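Local coordinates for protein galectin 2 (Gallus gallus, PDB 2YMZ) that probably binds carbohydrates, as a homodimeric lectin of the galectin family, whose members recognise beta-galactosides, at residues A[3-9]-A[123-129]; A[45-49]-A[73-77]; A[87-92]-A[103-107]. Where two conformers were deposited one is given. Residues are numbered along the deposited sequence.

Interaction 1: residues A[3-9]-A[123-129]; sequences MFEMFNL and KVTSFKV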
loop_
_atom_site.group_PDB
_atom_site.type_symbol
_atom_site.label_atom_id
_atom_site.label_comp_id
_atom_site.label_asym_id
_atom_site.label_seq_id
_atom_site.Cartn_x
_atom_site.Cartn_y
_atom_site.Cartn_z
ATOM N N MET A 3 -6.784 1.975 6.794
ATOM C CA MET A 3 -7.003 2.014 5.373
ATOM C C MET A 3 -5.965 1.028 4.726
ATOM O O MET A 3 -6.335 0.127 3.942
ATOM C CB MET A 3 -6.927 3.484 4.870
ATOM C CG MET A 3 -8.009 4.404 5.547
ATOM S SD MET A 3 -9.726 3.866 5.159
ATOM C CE MET A 3 -9.721 4.323 3.433
ATOM N N PHE A 4 -4.699 1.178 5.122
ATOM C CA PHE A 4 -3.569 0.709 4.359
ATOM C C PHE A 4 -2.553 0.229 5.415
ATOM O O PHE A 4 -2.293 0.916 6.404
ATOM C CB PHE A 4 -3.121 1.961 3.633
ATOM C CG PHE A 4 -1.921 1.857 2.775
ATOM C CD1 PHE A 4 -0.640 1.901 3.309
ATOM C CD2 PHE A 4 -2.062 1.921 1.399
ATOM C CE1 PHE A 4 0.465 1.880 2.480
ATOM C CE2 PHE A 4 -0.936 1.898 0.566
ATOM C CZ PHE A 4 0.322 1.876 1.124
ATOM N N GLU A 5 -1.955 -0.931 5.231
ATOM C CA GLU A 5 -0.904 -1.302 6.163
ATOM C C GLU A 5 0.151 -2.039 5.327
ATOM O O GLU A 5 -0.208 -2.802 4.411
ATOM C CB GLU A 5 -1.549 -2.220 7.211
ATOM C CG GLU A 5 -0.681 -2.475 8.403
ATOM C CD GLU A 5 -1.438 -3.201 9.555
ATOM O OE1 GLU A 5 -2.320 -4.042 9.273
ATOM O OE2 GLU A 5 -1.093 -2.933 10.709
ATOM N N MET A 6 1.400 -1.747 5.607
ATOM C CA MET A 6 2.498 -2.407 4.876
ATOM C C MET A 6 3.574 -2.842 5.898
ATOM O O MET A 6 3.868 -2.112 6.838
ATOM C CB MET A 6 2.963 -1.469 3.742
ATOM C CG MET A 6 4.296 -1.759 3.106
ATOM S SD MET A 6 4.323 -0.725 1.614
ATOM C CE MET A 6 5.606 -1.639 0.752
ATOM N N PHE A 7 4.161 -4.033 5.678
ATOM C CA PHE A 7 5.103 -4.630 6.627
ATOM C C PHE A 7 6.437 -4.849 5.888
ATOM O O PHE A 7 6.506 -4.753 4.646
ATOM C CB PHE A 7 4.582 -5.960 7.173
ATOM C CG PHE A 7 3.231 -5.868 7.821
ATOM C CD1 PHE A 7 2.073 -6.034 7.058
ATOM C CD2 PHE A 7 3.117 -5.590 9.175
ATOM C CE1 PHE A 7 0.816 -5.912 7.641
ATOM C CE2 PHE A 7 1.835 -5.484 9.770
ATOM C CZ PHE A 7 0.701 -5.667 9.012
ATOM N N ASN A 8 7.521 -5.059 6.613
ATOM C CA ASN A 8 8.741 -5.379 5.835
ATOM C C ASN A 8 9.163 -4.345 4.792
ATOM O O ASN A 8 9.812 -4.675 3.758
ATOM C CB ASN A 8 8.576 -6.775 5.182
ATOM C CG ASN A 8 8.196 -7.842 6.207
ATOM O OD1 ASN A 8 7.140 -8.520 6.126
ATOM N ND2 ASN A 8 9.001 -7.918 7.237
ATOM N N LEU A 9 8.845 -3.065 5.047
ATOM C CA LEU A 9 9.441 -2.043 4.221
ATOM C C LEU A 9 10.888 -2.232 4.682
ATOM O O LEU A 9 11.208 -2.965 5.628
ATOM C CB LEU A 9 8.990 -0.630 4.614
ATOM C CG LEU A 9 7.603 -0.095 4.374
ATOM C CD1 LEU A 9 7.422 1.203 5.156
ATOM C CD2 LEU A 9 7.448 0.190 2.890
ATOM N N LYS A 123 -7.926 8.006 1.571
ATOM C CA LYS A 123 -7.935 6.795 0.730
ATOM C C LYS A 123 -6.709 6.909 -0.187
ATOM O O LYS A 123 -6.656 7.812 -1.019
ATOM C CB LYS A 123 -9.164 6.658 -0.210
ATOM C CG LYS A 123 -10.554 6.754 0.406
ATOM C CD LYS A 123 -11.060 5.516 1.142
ATOM C CE LYS A 123 -12.013 5.893 2.297
ATOM N NZ LYS A 123 -13.421 6.025 1.846
ATOM N N VAL A 124 -5.733 5.995 -0.057
ATOM C CA VAL A 124 -4.523 6.076 -0.856
ATOM C C VAL A 124 -4.815 5.806 -2.342
ATOM O O VAL A 124 -5.468 4.823 -2.704
ATOM C CB VAL A 124 -3.442 5.061 -0.324
ATOM C CG1 VAL A 124 -2.216 5.023 -1.243
ATOM C CG2 VAL A 124 -3.056 5.472 1.111
ATOM N N THR A 125 -4.399 6.706 -3.212
ATOM C CA THR A 125 -4.461 6.414 -4.643
ATOM C C THR A 125 -3.114 6.147 -5.316
ATOM O O THR A 125 -3.085 5.478 -6.331
ATOM C CB THR A 125 -5.182 7.563 -5.420
ATOM O OG1 THR A 125 -4.484 8.725 -5.194
ATOM C CG2 THR A 125 -6.566 7.813 -4.884
ATOM N N SER A 126 -2.006 6.610 -4.756
ATOM C CA SER A 126 -0.673 6.287 -5.332
ATOM C C SER A 126 0.292 6.198 -4.138
ATOM O O SER A 126 0.157 6.969 -3.171
ATOM C CB SER A 126 -0.242 7.473 -6.240
ATOM O OG SER A 126 0.961 7.234 -6.927
ATOM N N PHE A 127 1.269 5.284 -4.198
ATOM C CA PHE A 127 2.258 5.161 -3.130
ATOM C C PHE A 127 3.562 4.817 -3.838
ATOM O O PHE A 127 3.558 3.953 -4.698
ATOM C CB PHE A 127 1.840 4.028 -2.192
ATOM C CG PHE A 127 2.936 3.557 -1.292
ATOM C CD1 PHE A 127 3.234 4.261 -0.112
ATOM C CD2 PHE A 127 3.666 2.392 -1.625
ATOM C CE1 PHE A 127 4.305 3.814 0.719
ATOM C CE2 PHE A 127 4.698 1.975 -0.810
ATOM C CZ PHE A 127 4.991 2.662 0.369
ATOM N N LYS A 128 4.655 5.460 -3.438
ATOM C CA LYS A 128 5.926 5.057 -4.038
ATOM C C LYS A 128 6.965 5.195 -2.957
ATOM O O LYS A 128 6.923 6.139 -2.198
ATOM C CB LYS A 128 6.252 6.013 -5.170
ATOM C CG LYS A 128 7.619 5.728 -5.865
ATOM C CD LYS A 128 7.675 6.511 -7.189
ATOM C CE LYS A 128 9.079 6.617 -7.777
ATOM N NZ LYS A 128 9.414 5.430 -8.589
ATOM N N VAL A 129 7.891 4.221 -2.876
ATOM C CA VAL A 129 8.947 4.315 -1.850
ATOM C C VAL A 129 10.285 3.955 -2.545
ATOM O O VAL A 129 10.312 3.033 -3.375
ATOM C CB VAL A 129 8.593 3.399 -0.637
ATOM C CG1 VAL A 129 8.371 1.904 -0.995
ATOM C CG2 VAL A 129 9.597 3.507 0.501
#

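Interaction 2: residues A[45-49]-A[73-77]; sequences FNPRF and FNFYK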
loop_
_atom_site.group_PDB
_atom_site.type_symbol
_atom_site.label_atom_id
_atom_site.label_comp_id
_atom_site.label_asym_id
_atom_site.label_seq_id
_atom_site.Cartn_x
_atom_site.Cartn_y
_atom_site.Cartn_z
ATOM N N PHE A 45 2.067 11.268 11.733
ATOM C CA PHE A 45 1.845 12.569 11.088
ATOM C C PHE A 45 0.341 12.635 10.965
ATOM O O PHE A 45 -0.293 11.849 10.225
ATOM C CB PHE A 45 2.461 12.477 9.674
ATOM C CG PHE A 45 2.170 13.664 8.803
ATOM C CD1 PHE A 45 2.926 14.810 8.937
ATOM C CD2 PHE A 45 1.143 13.581 7.835
ATOM C CE1 PHE A 45 2.649 15.928 8.133
ATOM C CE2 PHE A 45 0.881 14.683 7.006
ATOM C CZ PHE A 45 1.608 15.840 7.206
ATOM N N ASN A 46 -0.271 13.595 11.686
ATOM C CA ASN A 46 -1.698 13.514 11.816
ATOM C C ASN A 46 -2.352 14.918 11.640
ATOM O O ASN A 46 -2.433 15.715 12.592
ATOM C CB ASN A 46 -1.942 13.067 13.288
ATOM C CG ASN A 46 -3.435 13.068 13.710
ATOM O OD1 ASN A 46 -3.678 13.211 14.925
ATOM N ND2 ASN A 46 -4.368 12.786 12.845
ATOM N N PRO A 47 -2.718 15.258 10.395
ATOM C CA PRO A 47 -3.451 16.509 10.211
ATOM C C PRO A 47 -4.832 16.418 10.841
ATOM O O PRO A 47 -5.541 15.451 10.649
ATOM C CB PRO A 47 -3.634 16.546 8.694
ATOM C CG PRO A 47 -2.433 15.811 8.097
ATOM C CD PRO A 47 -2.285 14.650 9.117
ATOM N N ARG A 48 -5.177 17.434 11.609
ATOM C CA ARG A 48 -6.455 17.442 12.337
ATOM C C ARG A 48 -7.252 18.690 11.881
ATOM O O ARG A 48 -6.807 19.828 12.074
ATOM C CB ARG A 48 -6.149 17.544 13.813
ATOM C CG ARG A 48 -5.708 16.106 14.270
ATOM C CD ARG A 48 -5.873 15.820 15.747
ATOM N NE ARG A 48 -7.128 16.301 16.273
ATOM C CZ ARG A 48 -8.226 15.581 16.566
ATOM N NH1 ARG A 48 -8.248 14.263 16.383
ATOM N NH2 ARG A 48 -9.334 16.239 17.053
ATOM N N PHE A 49 -8.402 18.421 11.299
ATOM C CA PHE A 49 -9.165 19.506 10.642
ATOM C C PHE A 49 -9.857 20.347 11.727
ATOM O O PHE A 49 -9.880 21.550 11.595
ATOM C CB PHE A 49 -10.204 18.945 9.673
ATOM C CG PHE A 49 -9.585 18.569 8.346
ATOM C CD1 PHE A 49 -9.474 19.530 7.349
ATOM C CD2 PHE A 49 -9.129 17.288 8.135
ATOM C CE1 PHE A 49 -8.874 19.212 6.157
ATOM C CE2 PHE A 49 -8.534 16.922 6.893
ATOM C CZ PHE A 49 -8.436 17.912 5.915
ATOM N N PHE A 73 -1.512 24.893 7.926
ATOM C CA PHE A 73 -2.486 23.819 7.642
ATOM C C PHE A 73 -3.287 24.214 6.412
ATOM O O PHE A 73 -4.229 25.023 6.473
ATOM C CB PHE A 73 -3.533 23.707 8.767
ATOM C CG PHE A 73 -4.378 22.504 8.661
ATOM C CD1 PHE A 73 -5.568 22.504 7.933
ATOM C CD2 PHE A 73 -3.985 21.324 9.290
ATOM C CE1 PHE A 73 -6.379 21.378 7.826
ATOM C CE2 PHE A 73 -4.809 20.197 9.183
ATOM C CZ PHE A 73 -6.005 20.203 8.463
ATOM N N ASN A 74 -2.903 23.666 5.316
ATOM C CA ASN A 74 -3.559 23.931 4.035
ATOM C C ASN A 74 -3.974 22.581 3.480
ATOM O O ASN A 74 -3.447 22.117 2.436
ATOM C CB ASN A 74 -2.591 24.569 3.025
ATOM C CG ASN A 74 -2.555 26.090 3.126
ATOM O OD1 ASN A 74 -3.540 26.720 3.467
ATOM N ND2 ASN A 74 -1.387 26.667 2.911
ATOM N N PHE A 75 -4.883 21.949 4.188
ATOM C CA PHE A 75 -5.428 20.701 3.702
ATOM C C PHE A 75 -6.846 21.003 3.573
ATOM O O PHE A 75 -7.417 21.780 4.361
ATOM C CB PHE A 75 -5.225 19.533 4.684
ATOM C CG PHE A 75 -3.819 18.912 4.680
ATOM C CD1 PHE A 75 -3.408 18.138 3.597
ATOM C CD2 PHE A 75 -2.945 19.112 5.736
ATOM C CE1 PHE A 75 -2.125 17.519 3.587
ATOM C CE2 PHE A 75 -1.643 18.517 5.738
ATOM C CZ PHE A 75 -1.259 17.705 4.678
ATOM N N TYR A 76 -7.480 20.344 2.648
ATOM C CA TYR A 76 -8.898 20.579 2.376
ATOM C C TYR A 76 -9.672 19.322 2.301
ATOM O O TYR A 76 -9.289 18.366 1.598
ATOM C CB TYR A 76 -9.022 21.331 1.010
ATOM C CG TYR A 76 -8.211 22.586 1.086
ATOM C CD1 TYR A 76 -8.760 23.758 1.582
ATOM C CD2 TYR A 76 -6.859 22.588 0.756
ATOM C CE1 TYR A 76 -8.016 24.898 1.695
ATOM C CE2 TYR A 76 -6.102 23.702 0.906
ATOM C CZ TYR A 76 -6.677 24.853 1.356
ATOM O OH TYR A 76 -5.874 25.951 1.495
ATOM N N LYS A 77 -10.843 19.286 2.934
ATOM C CA LYS A 77 -11.642 18.061 2.873
ATOM C C LYS A 77 -12.158 17.832 1.472
ATOM O O LYS A 77 -12.432 18.811 0.747
ATOM C CB LYS A 77 -12.855 18.146 3.832
ATOM C CG LYS A 77 -12.398 18.269 5.294
ATOM C CD LYS A 77 -13.622 18.401 6.222
ATOM C CE LYS A 77 -13.150 18.794 7.619
ATOM N NZ LYS A 77 -14.325 18.782 8.603
#

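Interaction 3: residues A[87-92]-A[103-107]; sequences FLGDKF and EFPNR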
loop_
_atom_site.group_PDB
_atom_site.type_symbol
_atom_site.label_atom_id
_atom_site.label_comp_id
_atom_site.label_asym_id
_atom_site.label_seq_id
_atom_site.Cartn_x
_atom_site.Cartn_y
_atom_site.Cartn_z
ATOM N N PHE A 87 13.357 10.338 4.915
ATOM C CA PHE A 87 13.991 9.777 6.085
ATOM C C PHE A 87 15.406 10.381 6.062
ATOM O O PHE A 87 16.254 9.985 5.217
ATOM C CB PHE A 87 13.978 8.247 5.954
ATOM C CG PHE A 87 14.477 7.500 7.173
ATOM C CD1 PHE A 87 15.239 8.134 8.165
ATOM C CD2 PHE A 87 14.269 6.138 7.255
ATOM C CE1 PHE A 87 15.718 7.443 9.255
ATOM C CE2 PHE A 87 14.730 5.415 8.381
ATOM C CZ PHE A 87 15.474 6.076 9.352
ATOM N N LEU A 88 15.624 11.417 6.863
ATOM C CA LEU A 88 16.876 12.140 6.757
ATOM C C LEU A 88 17.760 11.940 8.013
ATOM O O LEU A 88 18.039 12.892 8.734
ATOM C CB LEU A 88 16.630 13.612 6.420
ATOM C CG LEU A 88 15.930 13.871 5.090
ATOM C CD1 LEU A 88 15.763 15.344 4.921
ATOM C CD2 LEU A 88 16.696 13.320 3.908
ATOM N N GLY A 89 18.125 10.690 8.300
ATOM C CA GLY A 89 19.031 10.421 9.394
ATOM C C GLY A 89 18.382 10.722 10.716
ATOM O O GLY A 89 17.582 9.919 11.182
ATOM N N ASP A 90 18.713 11.889 11.286
ATOM C CA ASP A 90 18.256 12.281 12.622
ATOM C C ASP A 90 16.862 12.935 12.611
ATOM O O ASP A 90 16.351 13.340 13.657
ATOM C CB ASP A 90 19.270 13.226 13.306
ATOM C CG ASP A 90 19.247 14.626 12.735
ATOM O OD1 ASP A 90 18.969 14.775 11.536
ATOM O OD2 ASP A 90 19.515 15.591 13.484
ATOM N N LYS A 91 16.268 13.044 11.436
ATOM C CA LYS A 91 14.939 13.627 11.370
ATOM C C LYS A 91 14.179 13.114 10.170
ATOM O O LYS A 91 14.742 12.620 9.217
ATOM C CB LYS A 91 15.029 15.139 11.272
ATOM C CG LYS A 91 15.744 15.674 10.053
ATOM C CD LYS A 91 15.914 17.194 10.113
ATOM C CE LYS A 91 16.278 17.807 8.752
ATOM N NZ LYS A 91 17.759 18.015 8.589
ATOM N N PHE A 92 12.871 13.298 10.274
ATOM C CA PHE A 92 11.944 13.116 9.144
ATOM C C PHE A 92 11.512 14.463 8.624
ATOM O O PHE A 92 11.288 15.446 9.377
ATOM C CB PHE A 92 10.761 12.273 9.614
ATOM C CG PHE A 92 11.178 10.929 10.126
ATOM C CD1 PHE A 92 11.500 9.882 9.234
ATOM C CD2 PHE A 92 11.337 10.715 11.461
ATOM C CE1 PHE A 92 11.918 8.658 9.715
ATOM C CE2 PHE A 92 11.749 9.494 11.960
ATOM C CZ PHE A 92 12.046 8.446 11.079
ATOM N N GLU A 103 9.178 19.349 9.907
ATOM C CA GLU A 103 10.302 18.574 10.358
ATOM C C GLU A 103 10.001 17.892 11.717
ATOM O O GLU A 103 9.374 18.469 12.608
ATOM C CB GLU A 103 11.488 19.541 10.438
ATOM C CG GLU A 103 12.828 18.953 10.744
ATOM C CD GLU A 103 13.936 20.016 10.650
ATOM O OE1 GLU A 103 14.318 20.403 9.503
ATOM O OE2 GLU A 103 14.409 20.459 11.730
ATOM N N PHE A 104 10.367 16.656 11.879
ATOM C CA PHE A 104 10.154 15.925 13.149
ATOM C C PHE A 104 11.375 15.074 13.493
ATOM O O PHE A 104 11.850 14.279 12.645
ATOM C CB PHE A 104 8.948 14.954 13.037
ATOM C CG PHE A 104 8.512 14.372 14.347
ATOM C CD1 PHE A 104 7.951 15.219 15.343
ATOM C CD2 PHE A 104 8.618 13.007 14.614
ATOM C CE1 PHE A 104 7.516 14.691 16.565
ATOM C CE2 PHE A 104 8.224 12.476 15.850
ATOM C CZ PHE A 104 7.667 13.325 16.839
ATOM N N PRO A 105 11.865 15.165 14.757
ATOM C CA PRO A 105 13.088 14.442 15.100
ATOM C C PRO A 105 12.910 12.949 15.104
ATOM O O PRO A 105 11.854 12.410 15.443
ATOM C CB PRO A 105 13.398 14.903 16.532
ATOM C CG PRO A 105 12.046 15.239 17.091
ATOM C CD PRO A 105 11.346 15.915 15.937
ATOM N N ASN A 106 13.960 12.276 14.632
ATOM C CA ASN A 106 14.042 10.825 14.760
ATOM C C ASN A 106 14.536 10.544 16.140
ATOM O O ASN A 106 15.728 10.173 16.320
ATOM C CB ASN A 106 15.068 10.262 13.704
ATOM C CG ASN A 106 15.143 8.757 13.702
ATOM O OD1 ASN A 106 14.399 8.081 14.377
ATOM N ND2 ASN A 106 16.078 8.194 12.887
ATOM N N ARG A 107 13.642 10.738 17.120
ATOM C CA ARG A 107 13.951 10.678 18.550
ATOM C C ARG A 107 14.580 9.407 19.002
ATOM O O ARG A 107 15.461 9.436 19.868
ATOM C CB ARG A 107 12.637 10.754 19.351
ATOM C CG ARG A 107 11.996 12.073 19.235
ATOM C CD ARG A 107 10.618 11.982 19.869
ATOM N NE ARG A 107 10.233 13.357 19.978
ATOM C CZ ARG A 107 8.998 13.744 20.223
ATOM N NH1 ARG A 107 8.056 12.826 20.307
ATOM N NH2 ARG A 107 8.764 15.054 20.346
#

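Interaction 1: residues A[3-9]-A[123-129]
The strand portions 3-6 and 123-129 approach to 7.1 Å between axes, with their N-to-C directions 63° apart. CA atoms are nearest at Met3 and Lys123 (6.7 Å) and at Phe4 and Val124 (7.5 Å), and the segments then diverge, Leu9 CA lying 8.8 Å from Val129 CA. These separations are too long for paired strands; the two strands face each other across the space between the sheets, and side chains alone make the contact. Phe4, Met6 and Leu9 direct their CA-to-CB bonds toward segment 123-129, and those of Val124, Phe127 and Val129 point toward segment 3-9. Phe4 CD2 meets Val124 CG2 at 3.7 Å, while Phe4 CZ sits over one face of the Phe127 ring, 3.9 Å from its CG; with centroids 5.5 Å apart and planes at 56°, the pair is oblique. Met6 SD makes a Met-aromatic contact with the same ring, 3.6 Å from Phe127 CE2. At the ring edge Leu9 CD2 lies 4.3 Å from Phe127 CZ and equally 4.3 Å from Val129 CG1. The two segments thereby join the two sheets of the galectin beta-sandwich. Strand 2-6 pairs with strand 112-120, where Met3 and Phe4 both face Ile118 in a classic beta bulge; strand 122-129 borders strand 16-23. Both segments also pair antiparallel with strands of the second subunit, so the sheets continue across the dimer interface.

Interaction 2: residues A[45-49]-A[73-77]
Phe49 has its ring sandwiched between two side chains of segment 73-77. On one face lies the aliphatic part of Lys77, whose CG is 3.9 Å from the Phe49 centroid and 17° off the ring normal, a CH-pi contact. On the opposite face the edge of Phe73 points in: centroids 5.1 Å apart and planes at 85° define a T-shaped pair, with Phe49 CD1 and Phe73 CE1 3.6 Å apart. The Phe49 edge abuts the backbone of Phe75, CE1 lying 3.5 Å from Phe75 O, and 114 Å² of Phe49 is covered by segment 73-77. Pro47 fills the next position, its CB 3.9 Å from Phe73 CE2 and its CG 3.7 Å from Phe75 CE2. Farther back along strand 40-48, Phe45 CZ comes within 4.3 Å of Phe75 CZ, which lies at the edge of the Phe45 ring. Phe73 and Phe75 both direct their CA-to-CB bonds toward segment 45-49, whereas those of Asn74 and Tyr76 point away, so alternate residues supply the apolar surface. The end-to-end directions of the segments differ by 66°, and the packing is mainly apolar and aromatic, though Arg48 O also lies 3.5 Å from Phe73 CE2. The loop between strands 63-70 and 80-88 thus covers the end of strand 40-48. Phe73 and Phe75 also rest on Ile54 of strand 53-60, while Phe49 and Phe75 reach Ile23 of strand 16-23, bringing both sheets to this aromatic cluster.

Interaction 3: residues A[87-92]-A[103-107]
Four near-linear hydrogen bonds join these segments. Phe92 and Phe104 form an antiparallel hydrogen-bonded pair: Phe92 N donates to Phe104 O at 2.8 Å (N-H...O angle 172°), and Phe104 N to Phe92 O at 2.9 Å (165°). The next pair, Lys91 with Pro105, is non-hydrogen-bonded, a position that asks no N-H of the proline. Beyond it Asn106 N donates a hydrogen bond to Asp90 O at 2.8 Å, and the Asn106 side chain donates through ND2 to Gly89 O at 2.9 Å. Asn106 ND2 also bonds Tyr110 O. Leu88 to Lys91 form a type II' turn, Gly89 having phi/psi of 68°/-101°; Lys91 N donates to Leu88 O at 3.2 Å, closing the turn, and Leu88 N to Lys91 O at 2.8 Å. Lys91 NZ stays 4.3 Å from Glu103 OE1, beyond a salt bridge. The specific chemistry is therefore carried by neutral amide groups: Asn106 extends the hydrogen bonding of hairpin 91-95/101-105 past its last strand pair, fixing the loop after strand 101-105 against the turn.

From the N terminus, interaction 1 opens at once with residues 3-9 and closes only at 123-129, so its 113 intervening residues enclose both other contacts. Interaction 2 opens next, on strand 40-48, and closes at 73-77 after 23 residues; interaction 3 then starts at 87-92 and closes at 103-107 over just ten. The latter two follow in series, and no loops cross. Centres lie about 19 to 21 Å apart, and nearest atoms about 7 to 10 Å, so the three sites do not touch. Interaction 1 joins the two sheets at the dimer edge, interaction 2 packs the loop before strand 80-88 onto the end of strand 40-48, and interaction 3 joins neighbouring strands of the five-stranded sheet and the turn and loop at their ends.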